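Side-chain contact in MGS-MChE2 (Uncultured bacterium, PDB 5JD6), which probably acts as an esterase of the alpha/beta-hydrolase fold, cleaving carboxylic ester bonds: residues Ile24-Gly27 and Gly31-Asn34. Numbering follows the deposited sequence.
Sequences ILHG and GLSN
Leu32 sets one methyl over the imidazole of His26. CD2 of Leu32 lies 4.1 Å from the centroid of the His26 ring and 9° off the ring normal. This is a CH-pi contact over a face, not at an edge. The two side chains cross at about a right angle. CB of His26 points toward 31-34. With chi1 at 70°, CG of His26 is flanked by the backbone N and the carbonyl carbon, and in this conformation the ring presents a face to Leu32. CD2 is the Leu32 branch that reaches the ring. Gly31 adds only a loose backbone approach, with its O 4.3 Å from ND1 of His26 and oblique to the ring. The ring's other nitrogen, NE2, has a weak hydrogen bond to Glu53 OE1, which may help to hold the ring's rotation, and Phe35 packs on His26. His26 and Gly27 form the His-Gly pair that commonly begins the oxyanion loop of this fold, so the loop here is probably that one. The His26 side chain comes close to the probable nucleophile elbow around Ser91 but makes no contact with it. Strand 20-25 runs between the parallel strands 47-52 and 85-91, while the loop carrying Leu32, which also meets Ile51 of strand 47-52, leads into helix 36-41.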
ATOM      1  N   ILE A  24       6.641   0.013  -0.175  1.00 24.97           N
ATOM      2  CA  ILE A  24       5.457  -0.659  -0.690  1.00 19.48           C
ATOM      3  C   ILE A  24       4.710  -1.435   0.392  1.00 24.17           C
ATOM      4  O   ILE A  24       5.297  -2.254   1.095  1.00 30.12           O
ATOM      5  CB  ILE A  24       5.830  -1.626  -1.827  1.00 29.76           C
ATOM      6  CG1 ILE A  24       6.238  -0.844  -3.076  1.00 30.95           C
ATOM      7  CG2 ILE A  24       4.675  -2.557  -2.139  1.00 26.24           C
ATOM      8  CD1 ILE A  24       6.614  -1.724  -4.246  1.00 34.62           C
ATOM      9  N   LEU A  25       3.412  -1.174   0.515  1.00 22.62           N
ATOM     10  CA  LEU A  25       2.575  -1.894   1.465  1.00 22.52           C
ATOM     11  C   LEU A  25       1.558  -2.775   0.747  1.00 24.76           C
ATOM     12  O   LEU A  25       0.604  -2.277   0.150  1.00 27.25           O
ATOM     13  CB  LEU A  25       1.853  -0.920   2.392  1.00 23.11           C
ATOM     14  CG  LEU A  25       2.733  -0.084   3.318  1.00 33.33           C
ATOM     15  CD1 LEU A  25       1.874   0.848   4.154  1.00 34.99           C
ATOM     16  CD2 LEU A  25       3.573  -0.985   4.205  1.00 39.55           C
ATOM     17  N   HIS A  26       1.768  -4.086   0.808  1.00 29.99           N
ATOM     18  CA  HIS A  26       0.841  -5.035   0.204  1.00 45.33           C
ATOM     19  C   HIS A  26      -0.283  -5.374   1.181  1.00 48.53           C
ATOM     20  O   HIS A  26      -0.205  -5.043   2.365  1.00 48.48           O
ATOM     21  CB  HIS A  26       1.577  -6.305  -0.230  1.00 51.67           C
ATOM     22  CG  HIS A  26       2.053  -7.147   0.914  1.00 61.78           C
ATOM     23  ND1 HIS A  26       1.581  -8.420   1.145  1.00 72.92           N
ATOM     24  CD2 HIS A  26       2.955  -6.894   1.891  1.00 63.36           C
ATOM     25  CE1 HIS A  26       2.175  -8.918   2.216  1.00 76.45           C
ATOM     26  NE2 HIS A  26       3.012  -8.013   2.687  1.00 71.12           N
ATOM     27  N   GLY A  27      -1.325  -6.034   0.685  1.00 47.06           N
ATOM     28  CA  GLY A  27      -2.474  -6.368   1.507  1.00 48.48           C
ATOM     29  C   GLY A  27      -2.352  -7.708   2.210  1.00 52.62           C
ATOM     30  O   GLY A  27      -1.248  -8.195   2.452  1.00 53.95           O
ATOM     31  N   GLY A  31       1.256 -11.867  -1.663  1.00105.42           N
ATOM     32  CA  GLY A  31       2.605 -12.389  -1.711  1.00 97.06           C
ATOM     33  C   GLY A  31       3.400 -11.225  -2.269  1.00 82.67           C
ATOM     34  O   GLY A  31       2.816 -10.195  -2.602  1.00 73.96           O
ATOM     35  N   LEU A  32       4.715 -11.357  -2.377  1.00 83.19           N
ATOM     36  CA  LEU A  32       5.503 -10.252  -2.910  1.00 80.93           C
ATOM     37  C   LEU A  32       5.642 -10.366  -4.419  1.00 84.60           C
ATOM     38  O   LEU A  32       6.295  -9.543  -5.060  1.00 93.53           O
ATOM     39  CB  LEU A  32       6.874 -10.193  -2.242  1.00 79.07           C
ATOM     40  CG  LEU A  32       6.798  -9.892  -0.745  1.00 85.23           C
ATOM     41  CD1 LEU A  32       8.137  -9.403  -0.238  1.00 86.24           C
ATOM     42  CD2 LEU A  32       5.697  -8.879  -0.448  1.00 87.99           C
ATOM     43  N   SER A  33       5.003 -11.385  -4.982  1.00 86.57           N
ATOM     44  CA  SER A  33       4.959 -11.559  -6.425  1.00 88.86           C
ATOM     45  C   SER A  33       3.990 -10.556  -7.043  1.00 82.82           C
ATOM     46  O   SER A  33       3.923 -10.414  -8.264  1.00 79.99           O
ATOM     47  CB  SER A  33       4.555 -12.990  -6.788  1.00 98.63           C
ATOM     48  OG  SER A  33       4.271 -13.109  -8.171  1.00101.48           O
ATOM     49  N   ASN A  34       3.239  -9.865  -6.188  1.00 78.90           N
ATOM     50  CA  ASN A  34       2.327  -8.817  -6.631  1.00 79.31           C
ATOM     51  C   ASN A  34       3.075  -7.681  -7.311  1.00 68.46           C
ATOM     52  O   ASN A  34       2.558  -7.039  -8.224  1.00 75.19           O
ATOM     53  CB  ASN A  34       1.532  -8.252  -5.451  1.00 85.41           C
ATOM     54  CG  ASN A  34       0.783  -9.316  -4.680  1.00 95.35           C
ATOM     55  OD1 ASN A  34       0.945 -10.510  -4.922  1.00107.11           O
ATOM     56  ND2 ASN A  34      -0.038  -8.883  -3.732  1.00 89.92           N
TER